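Local coordinates for uncharacterized protein (Bacteroides eggerthii, PDB 4FTD) that is of unknown function but joins an immunoglobulin-like domain to a six-bladed beta-propeller and may take part in carbohydrate metabolism, at residues Tyr77-Leu90 / Lys99-Val111. Residues are numbered along the deposited sequence; the frame is centred on the assembly and turned at random.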
loop_
_atom_site.group_PDB
_atom_site.type_symbol
_atom_site.label_atom_id
_atom_site.label_comp_id
_atom_site.label_asym_id
_atom_site.label_seq_id
_atom_site.Cartn_x
_atom_site.Cartn_y
_atom_site.Cartn_z
ATOM N N TYR A 77 10.894 11.834 38.912
ATOM C CA TYR A 77 10.282 10.913 37.954
ATOM C C TYR A 77 11.347 10.218 37.069
ATOM O O TYR A 77 11.075 9.877 35.929
ATOM C CB TYR A 77 9.252 11.669 37.100
ATOM C CG TYR A 77 7.918 11.770 37.793
ATOM C CD1 TYR A 77 7.656 12.795 38.689
ATOM C CD2 TYR A 77 6.955 10.788 37.623
ATOM C CE1 TYR A 77 6.443 12.869 39.342
ATOM C CE2 TYR A 77 5.734 10.857 38.272
ATOM C CZ TYR A 77 5.490 11.901 39.139
ATOM O OH TYR A 77 4.277 12.002 39.783
ATOM N N SER A 78 12.551 10.046 37.597
ATOM C CA SER A 78 13.605 9.313 36.911
ATOM C C SER A 78 13.052 8.004 36.330
ATOM O O SER A 78 12.347 7.251 37.008
ATOM C CB SER A 78 14.752 9.004 37.874
ATOM O OG SER A 78 15.430 10.184 38.229
HETATM N N MSE A 79 13.345 7.787 35.054
HETATM C CA MSE A 79 12.967 6.589 34.313
HETATM C C MSE A 79 14.189 6.167 33.512
HETATM O O MSE A 79 14.931 7.026 33.053
HETATM C CB MSE A 79 11.877 6.939 33.296
HETATM C CG MSE A 79 10.498 6.964 33.820
HETATM SE SE MSE A 79 9.298 7.760 32.526
HETATM C CE MSE A 79 9.367 9.643 33.156
ATOM N N ASP A 80 14.389 4.870 33.308
ATOM C CA ASP A 80 15.420 4.430 32.348
ATOM C C ASP A 80 14.951 4.695 30.899
ATOM O O ASP A 80 13.756 4.885 30.649
ATOM C CB ASP A 80 15.806 2.967 32.561
ATOM C CG ASP A 80 14.616 2.044 32.567
ATOM O OD1 ASP A 80 13.720 2.207 31.711
ATOM O OD2 ASP A 80 14.576 1.153 33.437
ATOM N N ALA A 81 15.884 4.695 29.948
ATOM C CA ALA A 81 15.558 4.978 28.543
ATOM C C ALA A 81 14.458 4.059 27.970
ATOM O O ALA A 81 13.745 4.458 27.055
ATOM C CB ALA A 81 16.813 4.922 27.680
ATOM N N GLU A 82 14.309 2.855 28.521
ATOM C CA GLU A 82 13.259 1.910 28.086
ATOM C C GLU A 82 11.832 2.304 28.468
ATOM O O GLU A 82 10.901 2.035 27.713
ATOM C CB GLU A 82 13.513 0.497 28.646
ATOM C CG GLU A 82 14.535 -0.322 27.877
ATOM C CD GLU A 82 15.874 0.373 27.743
ATOM O OE1 GLU A 82 16.307 1.025 28.724
ATOM O OE2 GLU A 82 16.481 0.276 26.654
ATOM N N THR A 83 11.671 2.927 29.638
ATOM C CA THR A 83 10.353 3.211 30.236
ATOM C C THR A 83 9.751 4.488 29.701
ATOM O O THR A 83 10.447 5.499 29.668
ATOM C CB THR A 83 10.506 3.348 31.762
ATOM O OG1 THR A 83 11.236 2.222 32.251
ATOM C CG2 THR A 83 9.161 3.417 32.477
ATOM N N ASN A 84 8.473 4.453 29.295
ATOM C CA ASN A 84 7.745 5.673 28.827
ATOM C C ASN A 84 6.797 6.331 29.814
ATOM O O ASN A 84 6.252 7.396 29.508
ATOM C CB ASN A 84 7.012 5.434 27.498
ATOM C CG ASN A 84 7.983 5.157 26.365
ATOM O OD1 ASN A 84 8.909 5.920 26.126
ATOM N ND2 ASN A 84 7.789 4.049 25.684
ATOM N N GLU A 85 6.595 5.718 30.975
ATOM C CA GLU A 85 5.780 6.325 32.023
ATOM C C GLU A 85 6.188 5.907 33.436
ATOM O O GLU A 85 6.812 4.868 33.643
ATOM C CB GLU A 85 4.293 6.072 31.798
ATOM C CG GLU A 85 3.808 4.666 32.058
ATOM C CD GLU A 85 2.310 4.558 31.872
ATOM O OE1 GLU A 85 1.828 4.851 30.754
ATOM O OE2 GLU A 85 1.616 4.187 32.847
ATOM N N LYS A 86 5.827 6.760 34.395
ATOM C CA LYS A 86 6.091 6.531 35.803
ATOM C C LYS A 86 5.026 7.249 36.623
ATOM O O LYS A 86 4.690 8.389 36.323
ATOM C CB LYS A 86 7.499 7.048 36.168
ATOM C CG LYS A 86 7.869 6.808 37.622
ATOM C CD LYS A 86 9.334 7.038 37.948
ATOM C CE LYS A 86 9.558 6.860 39.450
ATOM N NZ LYS A 86 10.932 6.439 39.833
ATOM N N THR A 87 4.523 6.579 37.656
ATOM C CA THR A 87 3.550 7.132 38.614
ATOM C C THR A 87 4.250 7.288 39.978
ATOM O O THR A 87 5.091 6.481 40.330
ATOM C CB THR A 87 2.327 6.215 38.740
ATOM O OG1 THR A 87 1.713 6.103 37.455
ATOM C CG2 THR A 87 1.289 6.761 39.706
ATOM N N GLN A 88 3.940 8.372 40.683
ATOM C CA GLN A 88 4.431 8.712 42.032
ATOM C C GLN A 88 3.190 9.250 42.801
ATOM O O GLN A 88 2.249 9.764 42.195
ATOM C CB GLN A 88 5.433 9.885 42.036
ATOM C CG GLN A 88 6.770 9.702 41.348
ATOM C CD GLN A 88 7.696 8.852 42.175
ATOM O OE1 GLN A 88 7.566 7.643 42.201
ATOM N NE2 GLN A 88 8.624 9.483 42.865
ATOM N N VAL A 89 3.231 9.172 44.129
ATOM C CA VAL A 89 2.184 9.699 44.988
ATOM C C VAL A 89 2.430 11.192 45.180
ATOM O O VAL A 89 3.539 11.598 45.473
ATOM C CB VAL A 89 2.122 8.965 46.359
ATOM C CG1 VAL A 89 1.210 9.702 47.309
ATOM C CG2 VAL A 89 1.603 7.537 46.180
ATOM N N LEU A 90 1.411 12.008 44.920
ATOM C CA LEU A 90 1.431 13.417 45.278
ATOM C C LEU A 90 0.516 13.536 46.481
ATOM O O LEU A 90 -0.697 13.293 46.372
ATOM C CB LEU A 90 0.920 14.326 44.171
ATOM C CG LEU A 90 0.899 15.826 44.500
ATOM C CD1 LEU A 90 1.399 16.644 43.349
ATOM C CD2 LEU A 90 -0.504 16.296 44.867
ATOM N N LYS A 99 -4.347 13.676 51.730
ATOM C CA LYS A 99 -4.963 13.012 50.586
ATOM C C LYS A 99 -3.877 12.691 49.593
ATOM O O LYS A 99 -3.053 13.537 49.268
ATOM C CB LYS A 99 -6.032 13.894 49.931
ATOM C CG LYS A 99 -6.790 13.207 48.788
ATOM C CD LYS A 99 -7.880 14.078 48.175
ATOM C CE LYS A 99 -9.146 14.130 49.019
ATOM N NZ LYS A 99 -10.063 15.200 48.535
ATOM N N ASP A 100 -3.879 11.453 49.114
ATOM C CA ASP A 100 -2.893 10.989 48.141
ATOM C C ASP A 100 -3.501 10.880 46.730
ATOM O O ASP A 100 -4.559 10.285 46.530
ATOM C CB ASP A 100 -2.342 9.635 48.556
ATOM C CG ASP A 100 -1.348 9.709 49.735
ATOM O OD1 ASP A 100 -0.911 10.812 50.128
ATOM O OD2 ASP A 100 -0.974 8.624 50.253
ATOM N N TYR A 101 -2.816 11.484 45.763
ATOM C CA TYR A 101 -3.170 11.417 44.348
ATOM C C TYR A 101 -2.068 10.609 43.671
ATOM O O TYR A 101 -0.898 10.718 44.047
ATOM C CB TYR A 101 -3.204 12.843 43.749
ATOM C CG TYR A 101 -4.369 13.692 44.217
ATOM C CD1 TYR A 101 -4.301 14.420 45.409
ATOM C CD2 TYR A 101 -5.524 13.804 43.455
ATOM C CE1 TYR A 101 -5.355 15.213 45.828
ATOM C CE2 TYR A 101 -6.584 14.587 43.883
ATOM C CZ TYR A 101 -6.484 15.293 45.070
ATOM O OH TYR A 101 -7.523 16.079 45.511
ATOM N N LEU A 102 -2.444 9.799 42.687
ATOM C CA LEU A 102 -1.494 9.044 41.872
ATOM C C LEU A 102 -1.189 9.884 40.632
ATOM O O LEU A 102 -2.052 10.065 39.756
ATOM C CB LEU A 102 -2.056 7.670 41.478
ATOM C CG LEU A 102 -1.859 6.618 42.552
ATOM C CD1 LEU A 102 -2.477 5.282 42.117
ATOM C CD2 LEU A 102 -0.358 6.497 42.823
HETATM N N MSE A 103 0.039 10.389 40.568
HETATM C CA MSE A 103 0.443 11.305 39.516
HETATM C C MSE A 103 1.317 10.615 38.483
HETATM O O MSE A 103 2.410 10.181 38.807
HETATM C CB MSE A 103 1.156 12.515 40.112
HETATM C CG MSE A 103 1.570 13.532 39.058
HETATM SE SE MSE A 103 2.186 15.213 39.839
HETATM C CE MSE A 103 3.905 15.485 38.791
ATOM N N LYS A 104 0.823 10.553 37.239
ATOM C CA LYS A 104 1.505 9.855 36.151
ATOM C C LYS A 104 2.151 10.851 35.189
ATOM O O LYS A 104 1.496 11.795 34.733
ATOM C CB LYS A 104 0.528 8.959 35.382
ATOM C CG LYS A 104 1.191 8.052 34.338
ATOM C CD LYS A 104 0.155 7.360 33.461
ATOM C CE LYS A 104 -0.660 6.344 34.251
ATOM N NZ LYS A 104 -1.628 5.652 33.364
ATOM N N VAL A 105 3.443 10.644 34.923
ATOM C CA VAL A 105 4.185 11.428 33.942
ATOM C C VAL A 105 4.617 10.454 32.823
ATOM O O VAL A 105 5.115 9.362 33.113
ATOM C CB VAL A 105 5.399 12.165 34.538
ATOM C CG1 VAL A 105 6.209 12.816 33.430
ATOM C CG2 VAL A 105 4.960 13.232 35.555
ATOM N N ARG A 106 4.425 10.892 31.573
ATOM C CA ARG A 106 4.650 10.085 30.376
ATOM C C ARG A 106 5.553 10.772 29.358
ATOM O O ARG A 106 5.488 11.995 29.217
ATOM C CB ARG A 106 3.298 9.819 29.728
ATOM C CG ARG A 106 2.355 9.036 30.620
ATOM C CD ARG A 106 1.011 8.850 29.964
ATOM N NE ARG A 106 0.310 10.124 29.843
ATOM C CZ ARG A 106 -0.570 10.430 28.894
ATOM N NH1 ARG A 106 -0.864 9.568 27.937
ATOM N NH2 ARG A 106 -1.145 11.629 28.875
ATOM N N LYS A 107 6.394 9.974 28.678
ATOM C CA LYS A 107 7.279 10.445 27.607
ATOM C C LYS A 107 6.507 10.407 26.305
ATOM O O LYS A 107 5.656 9.523 26.090
ATOM C CB LYS A 107 8.521 9.543 27.398
ATOM C CG LYS A 107 9.570 9.516 28.506
ATOM C CD LYS A 107 10.658 8.472 28.244
ATOM C CE LYS A 107 11.609 8.361 29.429
ATOM N NZ LYS A 107 12.683 7.348 29.219
ATOM N N ARG A 108 6.852 11.312 25.399
ATOM C CA ARG A 108 6.333 11.234 24.032
ATOM C C ARG A 108 6.866 9.991 23.347
ATOM O O ARG A 108 7.996 9.585 23.603
ATOM C CB ARG A 108 6.728 12.455 23.235
ATOM C CG ARG A 108 5.963 13.672 23.691
ATOM C CD ARG A 108 6.518 14.896 23.044
ATOM N NE ARG A 108 6.387 14.795 21.604
ATOM C CZ ARG A 108 7.118 15.477 20.734
ATOM N NH1 ARG A 108 8.071 16.328 21.136
ATOM N NH2 ARG A 108 6.896 15.304 19.437
ATOM N N VAL A 109 6.030 9.394 22.498
ATOM C CA VAL A 109 6.361 8.182 21.773
ATOM C C VAL A 109 6.190 8.514 20.290
ATOM O O VAL A 109 5.077 8.795 19.865
ATOM C CB VAL A 109 5.428 7.027 22.199
ATOM C CG1 VAL A 109 5.648 5.794 21.334
ATOM C CG2 VAL A 109 5.631 6.726 23.675
ATOM N N PRO A 110 7.284 8.509 19.502
ATOM C CA PRO A 110 7.152 8.765 18.073
ATOM C C PRO A 110 6.340 7.689 17.389
ATOM O O PRO A 110 6.342 6.558 17.846
ATOM C CB PRO A 110 8.594 8.745 17.587
ATOM C CG PRO A 110 9.368 9.219 18.755
ATOM C CD PRO A 110 8.698 8.515 19.901
ATOM N N VAL A 111 5.627 8.058 16.334
ATOM C CA VAL A 111 4.799 7.119 15.574
ATOM C C VAL A 111 5.186 7.204 14.107
ATOM O O VAL A 111 5.662 8.239 13.640
ATOM C CB VAL A 111 3.294 7.369 15.791
ATOM C CG1 VAL A 111 2.932 7.141 17.251
ATOM C CG2 VAL A 111 2.926 8.783 15.373
HETATM O O HOH W 1 14.607 8.252 30.556
HETATM O O HOH W 2 9.532 7.629 23.964
#
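Tyr-77 lies across the antiparallel hairpin of strands 85-93 and 98-106 in the immunoglobulin-like domain, its ring held between Val-105 CG2 on one face and Gln-88 CG on the other. Val-105 CG2 sits almost centrally, 3.7 Å from the Tyr-77 ring centroid and 10° off its normal, a CH-pi contact; Gln-88 CG is displaced toward the rim. With CG1 of Val-105 anti to the backbone N (chi1 173°), it is the CG2 branch that faces the ring. The phenol OH of Tyr-77 donates to Met-103 O at 2.8 Å, from above the carbonyl plane, while Gln-88 N reaches the same oxygen from the opposite face, giving it two donors. Met-103 crosses the tyrosine at about a right angle and bends at chi3, bringing its CE to 3.7 Å from Tyr-77 CE1. An alanine in place of Tyr-77 is likely to strip the cover from Val-105 CG2 and Gln-88 CG and leave Met-103 O with the backbone N of Gln-88 as its one donor of the two. Farther along this buried face, Leu-90 CD1 touches the selenium of Met-103, a selenomethionine, and Ile-20, Ile-44 and Ile-60 of strands 17-22, 43-45 and 58-64 pack against them. On the other face, Glu-85 and Lys-104 cross at a slant in a salt bridge, Glu-85 OE2 to Lys-104 NZ 3.6 Å, and Thr-87 CG2 meets Leu-102 CD2 at 3.5 Å. The extended chain of Lys-107 runs past the selenomethionine Met-79 in the opposite direction and enters the 80-83 type I turn. There Lys-107 NZ donates to Asp-80 O at 3.0 Å and weakly to Thr-83 O, and a water joins it to Met-79 O. Asp-80 O is gripped from both faces of its plane, by Lys-107 NZ and by the turn's own Thr-83 N.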